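Local coordinates for exopolysaccharide biosynthesis protein (Pantoea stewartii subsp. stewartii DC283, PDB 6TGF), which modifies the exopolysaccharide of the bacterium's glycan biofilm, probably as a glycan hydrolase, with a bacteriophage tailspike-like parallel beta-helix fold, at the interface of chains A and B. Sequence-based numbering; all coordinates share one arbitrary frame. Chains: chain A/B, Exopolysaccharide biosynthesis protein.

Contact 1: the interface of chains A and B. Residues chain A 582, 606-607, 612, 678-679; chain B 683-686.
The backbone of chain B leaves strand 680-683 and turns at B:Asn684 and B:Gly685, the glycine with positive phi (99°), so that the loop presents both its main chain and the asparagine amide to chain A. The amide of B:Asn684 is folded back over its own backbone, CG lying between N and the carbonyl carbon (chi1 68°), and its two ends do separate work. ND2 donates across the interface to the main-chain O of A:Gln678, which lies near the amide plane, although the donor stands above the carbonyl plane. OD1 accepts the main-chain N of B:Lys686 at 3.1 Å, which steadies the turn and fixes the rotation of the amide.

A:Gln678 answers with its own side chain. CG occupies the crowded position between N and the carbonyl carbon, the chain then runs extended, and NE2 donates to the main-chain O of B:Asn684 at 2.6 Å, in the plane of that carbonyl. The two amides thus each grip the partner's backbone carbonyl. CB of A:Gln678 also lies over the rim of one face of the A:Trp606 ring, 3.3 Å above its plane. B:Lys686, bent at chi3 and chi4, crosses the glutamine at about a right angle, and its NZ makes a weak hydrogen bond to OE1.

On the other side of the turn from A:Gln678, A:Ile582 crosses B:His683 obliquely, its CG1 3.8 Å from CG of the imidazole, while CG2 packs by B:Gly685. At the imidazole edge, ND1 weakly accepts the N of B:Gly685. The site joins the end of a short chain B strand to two chain A loops, that of A:Gln678, which packs on strand 602-610, and that of A:Ile582, in the C-terminal part of the protein.

Contact 2: the interface of chains A and B. Residues chain A 704, 709, 715, 729-732, 734; chain B 717, 722, 727-730.
At the centre of this strand-to-strand junction the aromatic rings of A:Phe732 and B:Phe717 stand perpendicular, edge to face, with centroids 5.3 Å apart. Each has CG anti to its carbonyl carbon (chi1 -75° and -57°), and the side chains cross at about a right angle. The edge of B:Phe717 turns toward A:Phe732, leaving one of its faces for A:Val709. The valine meets this ring tip to tip: CG1, anti to the backbone N, sits over its centre in a CH-pi contact, 3.6 Å from the centroid. A:Phe732 in turn offers its own edge to B:Pro730, whose CB lies in the ring plane, 3.5 Å from CE1. Valine, two phenylalanines and proline interlock, a packing that would restrict the rotation of the two phenyl rings.

The other flank is built on A:Tyr731. Its CG takes the crowded position between N and the carbonyl carbon, and both methyls of B:Val727 lie on one side of the ring plane, toward its CD1 rim: CG1 packs on CD1 at 3.5 Å and also nears CE1, while CG2 rests against CB and CG. Between these flanks B:Ala728 presents a small methyl, received by CD2 of A:Leu704 and CD1 of A:Ile734. Further along, A:Leu729 and B:Leu729 cross at about a right angle, branch to branch, and the two Pro730 rings meet through their CG atoms.

This packing is pinned by an antiparallel bridge. N of A:Phe732 donates to O of B:Ala728 at 2.9 Å, and N of B:Ala728 donates back to O of A:Phe732; both bonds are nearly straight and lie in the carbonyl planes. A second antiparallel bridge pairs A:Leu704 with B:Phe717, N of the leucine donating to O of the phenylalanine at 3.2 Å. Its other side is closed by water 1, which lies 2.6 Å from O of A:Leu704 and 3.0 Å from N of B:Phe717.

Contact 1: the interface of chains A and B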
loop_
_atom_site.group_PDB
_atom_site.type_symbol
_atom_site.label_atom_id
_atom_site.label_comp_id
_atom_site.label_asym_id
_atom_site.label_seq_id
_atom_site.Cartn_x
_atom_site.Cartn_y
_atom_site.Cartn_z
ATOM N N ILE A 582 -19.246 -2.339 -57.257
ATOM C CA ILE A 582 -20.084 -1.609 -56.257
ATOM C C ILE A 582 -21.140 -2.566 -55.689
ATOM O O ILE A 582 -21.054 -2.885 -54.486
ATOM C CB ILE A 582 -20.721 -0.346 -56.874
ATOM C CG1 ILE A 582 -19.653 0.600 -57.431
ATOM C CG2 ILE A 582 -21.633 0.346 -55.865
ATOM C CD1 ILE A 582 -20.177 1.932 -57.922
ATOM N N TRP A 606 -17.532 11.658 -48.237
ATOM C CA TRP A 606 -17.414 10.224 -47.858
ATOM C C TRP A 606 -17.133 9.342 -49.080
ATOM O O TRP A 606 -17.661 9.635 -50.168
ATOM C CB TRP A 606 -18.661 9.768 -47.093
ATOM C CG TRP A 606 -19.868 9.518 -47.944
ATOM C CD1 TRP A 606 -20.699 10.451 -48.489
ATOM C CD2 TRP A 606 -20.404 8.238 -48.316
ATOM N NE1 TRP A 606 -21.713 9.843 -49.179
ATOM C CE2 TRP A 606 -21.556 8.484 -49.094
ATOM C CE3 TRP A 606 -20.020 6.913 -48.079
ATOM C CZ2 TRP A 606 -22.320 7.452 -49.636
ATOM C CZ3 TRP A 606 -20.778 5.894 -48.614
ATOM C CH2 TRP A 606 -21.912 6.162 -49.382
ATOM N N SER A 607 -16.311 8.307 -48.879
ATOM C CA SER A 607 -15.980 7.240 -49.858
ATOM C C SER A 607 -16.389 5.888 -49.268
ATOM O O SER A 607 -16.940 5.881 -48.148
ATOM C CB SER A 607 -14.515 7.268 -50.204
ATOM O OG SER A 607 -13.722 6.962 -49.068
ATOM N N SER A 612 -20.448 -1.739 -49.435
ATOM C CA SER A 612 -20.503 -0.589 -48.492
ATOM C C SER A 612 -21.589 -0.796 -47.438
ATOM O O SER A 612 -22.700 -1.208 -47.764
ATOM C CB SER A 612 -20.722 0.708 -49.227
ATOM O OG SER A 612 -20.851 1.787 -48.314
ATOM N N GLN A 678 -20.475 12.153 -52.166
ATOM C CA GLN A 678 -19.827 10.818 -52.279
ATOM C C GLN A 678 -18.706 10.910 -53.323
ATOM O O GLN A 678 -19.015 10.901 -54.530
ATOM C CB GLN A 678 -20.835 9.702 -52.580
ATOM C CG GLN A 678 -22.026 10.098 -53.445
ATOM C CD GLN A 678 -23.150 9.095 -53.346
ATOM O OE1 GLN A 678 -24.298 9.452 -53.096
ATOM N NE2 GLN A 678 -22.824 7.826 -53.525
ATOM N N ARG A 679 -17.459 11.024 -52.854
ATOM C CA ARG A 679 -16.231 11.141 -53.686
ATOM C C ARG A 679 -15.115 10.289 -53.070
ATOM O O ARG A 679 -15.138 10.087 -51.840
ATOM C CB ARG A 679 -15.726 12.588 -53.746
ATOM C CG ARG A 679 -16.795 13.652 -53.950
ATOM C CD ARG A 679 -16.273 15.014 -53.532
ATOM N NE ARG A 679 -17.207 16.097 -53.808
ATOM C CZ ARG A 679 -17.025 17.367 -53.453
ATOM N NH1 ARG A 679 -15.935 17.731 -52.796
ATOM N NH2 ARG A 679 -17.940 18.272 -53.753
ATOM N N HIS B 683 -14.679 2.702 -54.507
ATOM C CA HIS B 683 -15.816 3.415 -55.150
ATOM C C HIS B 683 -16.403 4.468 -54.202
ATOM O O HIS B 683 -15.816 4.692 -53.126
ATOM C CB HIS B 683 -16.872 2.401 -55.615
ATOM C CG HIS B 683 -17.485 1.609 -54.508
ATOM N ND1 HIS B 683 -18.510 2.101 -53.723
ATOM C CD2 HIS B 683 -17.237 0.359 -54.065
ATOM C CE1 HIS B 683 -18.860 1.192 -52.838
ATOM N NE2 HIS B 683 -18.093 0.113 -53.026
ATOM N N ASN B 684 -17.505 5.103 -54.615
ATOM C CA ASN B 684 -18.281 6.086 -53.809
ATOM C C ASN B 684 -19.772 5.711 -53.798
ATOM O O ASN B 684 -20.574 6.531 -53.315
ATOM C CB ASN B 684 -18.071 7.510 -54.332
ATOM C CG ASN B 684 -18.668 7.740 -55.705
ATOM O OD1 ASN B 684 -18.921 6.796 -56.448
ATOM N ND2 ASN B 684 -18.893 8.995 -56.058
ATOM N N GLY B 685 -20.128 4.529 -54.317
ATOM C CA GLY B 685 -21.513 4.017 -54.364
ATOM C C GLY B 685 -22.161 4.238 -55.721
ATOM O O GLY B 685 -23.254 3.680 -55.942
ATOM N N LYS B 686 -21.512 5.016 -56.595
ATOM C CA LYS B 686 -22.001 5.381 -57.954
ATOM C C LYS B 686 -20.978 4.931 -59.006
ATOM O O LYS B 686 -21.363 4.170 -59.917
ATOM C CB LYS B 686 -22.233 6.892 -58.047
ATOM C CG LYS B 686 -23.443 7.414 -57.284
ATOM C CD LYS B 686 -23.583 8.922 -57.343
ATOM C CE LYS B 686 -25.019 9.399 -57.291
ATOM N NZ LYS B 686 -25.703 8.983 -56.044
#

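Contact 2: the interface of chains A and B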
loop_
_atom_site.group_PDB
_atom_site.type_symbol
_atom_site.label_atom_id
_atom_site.label_comp_id
_atom_site.label_asym_id
_atom_site.label_seq_id
_atom_site.Cartn_x
_atom_site.Cartn_y
_atom_site.Cartn_z
ATOM N N LEU A 704 -1.827 14.521 -73.679
ATOM C CA LEU A 704 -0.994 14.187 -74.862
ATOM C C LEU A 704 -1.393 15.069 -76.049
ATOM O O LEU A 704 -2.595 15.362 -76.194
ATOM C CB LEU A 704 -1.181 12.701 -75.187
ATOM C CG LEU A 704 0.099 11.930 -75.506
ATOM C CD1 LEU A 704 1.065 11.955 -74.335
ATOM C CD2 LEU A 704 -0.219 10.496 -75.876
ATOM N N VAL A 709 0.790 10.952 -81.618
ATOM C CA VAL A 709 -0.047 9.715 -81.583
ATOM C C VAL A 709 -0.303 9.245 -83.019
ATOM O O VAL A 709 -0.747 10.068 -83.844
ATOM C CB VAL A 709 -1.371 9.947 -80.827
ATOM C CG1 VAL A 709 -2.123 8.644 -80.596
ATOM C CG2 VAL A 709 -1.155 10.672 -79.508
ATOM N N GLU A 715 -3.703 0.463 -81.344
ATOM C CA GLU A 715 -2.500 -0.413 -81.383
ATOM C C GLU A 715 -2.858 -1.791 -80.814
ATOM O O GLU A 715 -2.455 -2.801 -81.423
ATOM C CB GLU A 715 -1.347 0.213 -80.596
ATOM C CG GLU A 715 -0.015 -0.490 -80.805
ATOM C CD GLU A 715 0.981 -0.335 -79.667
ATOM O OE1 GLU A 715 1.674 -1.323 -79.353
ATOM O OE2 GLU A 715 1.064 0.772 -79.100
ATOM N N LEU A 729 -10.836 -2.378 -73.856
ATOM C CA LEU A 729 -10.375 -0.970 -73.717
ATOM C C LEU A 729 -9.287 -0.702 -74.754
ATOM O O LEU A 729 -8.245 -1.354 -74.738
ATOM C CB LEU A 729 -9.857 -0.732 -72.295
ATOM C CG LEU A 729 -9.629 0.732 -71.917
ATOM C CD1 LEU A 729 -10.950 1.478 -71.792
ATOM C CD2 LEU A 729 -8.834 0.844 -70.625
ATOM N N PRO A 730 -9.490 0.263 -75.680
ATOM C CA PRO A 730 -8.516 0.542 -76.733
ATOM C C PRO A 730 -7.382 1.462 -76.259
ATOM O O PRO A 730 -7.592 2.226 -75.336
ATOM C CB PRO A 730 -9.378 1.253 -77.785
ATOM C CG PRO A 730 -10.369 2.040 -76.956
ATOM C CD PRO A 730 -10.659 1.154 -75.760
ATOM N N TYR A 731 -6.219 1.355 -76.904
ATOM C CA TYR A 731 -5.065 2.278 -76.748
ATOM C C TYR A 731 -4.365 2.417 -78.102
ATOM O O TYR A 731 -4.391 1.452 -78.892
ATOM C CB TYR A 731 -4.127 1.791 -75.639
ATOM C CG TYR A 731 -3.442 0.469 -75.883
ATOM C CD1 TYR A 731 -2.317 0.381 -76.690
ATOM C CD2 TYR A 731 -3.889 -0.693 -75.274
ATOM C CE1 TYR A 731 -1.673 -0.826 -76.908
ATOM C CE2 TYR A 731 -3.255 -1.909 -75.479
ATOM C CZ TYR A 731 -2.141 -1.976 -76.297
ATOM O OH TYR A 731 -1.513 -3.169 -76.505
ATOM N N PHE A 732 -3.767 3.583 -78.359
ATOM C CA PHE A 732 -3.081 3.926 -79.632
ATOM C C PHE A 732 -1.568 3.963 -79.406
ATOM O O PHE A 732 -1.131 4.155 -78.254
ATOM C CB PHE A 732 -3.602 5.258 -80.173
ATOM C CG PHE A 732 -4.974 5.183 -80.791
ATOM C CD1 PHE A 732 -6.103 5.565 -80.081
ATOM C CD2 PHE A 732 -5.139 4.725 -82.086
ATOM C CE1 PHE A 732 -7.363 5.506 -80.658
ATOM C CE2 PHE A 732 -6.401 4.664 -82.658
ATOM C CZ PHE A 732 -7.509 5.049 -81.945
ATOM N N ILE A 734 2.298 5.439 -79.629
ATOM C CA ILE A 734 2.958 6.756 -79.395
ATOM C C ILE A 734 4.016 6.947 -80.484
ATOM O O ILE A 734 4.929 6.100 -80.567
ATOM C CB ILE A 734 3.567 6.810 -77.979
ATOM C CG1 ILE A 734 2.503 6.606 -76.895
ATOM C CG2 ILE A 734 4.353 8.098 -77.770
ATOM C CD1 ILE A 734 1.620 7.805 -76.661
ATOM N N PHE B 717 -6.009 12.489 -76.345
ATOM C CA PHE B 717 -5.388 11.305 -75.694
ATOM C C PHE B 717 -4.760 11.716 -74.358
ATOM O O PHE B 717 -4.544 12.926 -74.134
ATOM C CB PHE B 717 -4.317 10.690 -76.598
ATOM C CG PHE B 717 -4.803 10.284 -77.965
ATOM C CD1 PHE B 717 -4.897 11.213 -78.991
ATOM C CD2 PHE B 717 -5.166 8.973 -78.227
ATOM C CE1 PHE B 717 -5.348 10.840 -80.248
ATOM C CE2 PHE B 717 -5.615 8.604 -79.484
ATOM C CZ PHE B 717 -5.705 9.534 -80.491
ATOM N N ILE B 722 -0.073 0.962 -69.596
ATOM C CA ILE B 722 -0.957 -0.243 -69.573
ATOM C C ILE B 722 -0.087 -1.495 -69.750
ATOM O O ILE B 722 0.522 -1.643 -70.826
ATOM C CB ILE B 722 -2.064 -0.130 -70.643
ATOM C CG1 ILE B 722 -3.042 1.001 -70.310
ATOM C CG2 ILE B 722 -2.787 -1.457 -70.830
ATOM C CD1 ILE B 722 -3.915 1.437 -71.464
ATOM N N VAL B 727 1.396 3.955 -73.493
ATOM C CA VAL B 727 0.492 4.063 -74.678
ATOM C C VAL B 727 -0.419 5.285 -74.502
ATOM O O VAL B 727 -0.371 5.910 -73.424
ATOM C CB VAL B 727 -0.320 2.767 -74.880
ATOM C CG1 VAL B 727 0.586 1.570 -75.128
ATOM C CG2 VAL B 727 -1.257 2.490 -73.714
ATOM N N ALA B 728 -1.209 5.603 -75.532
ATOM C CA ALA B 728 -2.166 6.734 -75.568
ATOM C C ALA B 728 -3.592 6.205 -75.370
ATOM O O ALA B 728 -4.086 5.495 -76.268
ATOM C CB ALA B 728 -2.035 7.473 -76.877
ATOM N N LEU B 729 -4.220 6.533 -74.235
ATOM C CA LEU B 729 -5.643 6.202 -73.951
ATOM C C LEU B 729 -6.527 7.234 -74.646
ATOM O O LEU B 729 -6.498 8.411 -74.293
ATOM C CB LEU B 729 -5.890 6.189 -72.439
ATOM C CG LEU B 729 -7.161 5.464 -71.998
ATOM C CD1 LEU B 729 -6.963 3.956 -72.028
ATOM C CD2 LEU B 729 -7.598 5.913 -70.612
ATOM N N PRO B 730 -7.340 6.830 -75.649
ATOM C CA PRO B 730 -8.153 7.778 -76.407
ATOM C C PRO B 730 -9.416 8.190 -75.640
ATOM O O PRO B 730 -9.778 7.508 -74.699
ATOM C CB PRO B 730 -8.517 6.973 -77.660
ATOM C CG PRO B 730 -8.629 5.554 -77.148
ATOM C CD PRO B 730 -7.549 5.441 -76.089
HETATM O O HOH W 1 -4.536 14.625 -77.773
#

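The C-alpha centres of contact 1 and contact 2 lie about 28 Å apart along the C-terminal part of the same chain pair, and they share no residue. Contact 1 rests on polar grips between loops, whereas contact 2 is mainly apolar and joined by intermolecular strand pairing. Leu729 and Pro730 enter contact 2 from both chains, but the interface as a whole is not an exact two-fold. That agrees with the three copies in the deposited assembly, where equivalent contacts recur between the copies. A trimer would suit the tailspike-like fold, and these C-terminal contacts may help to lock it together.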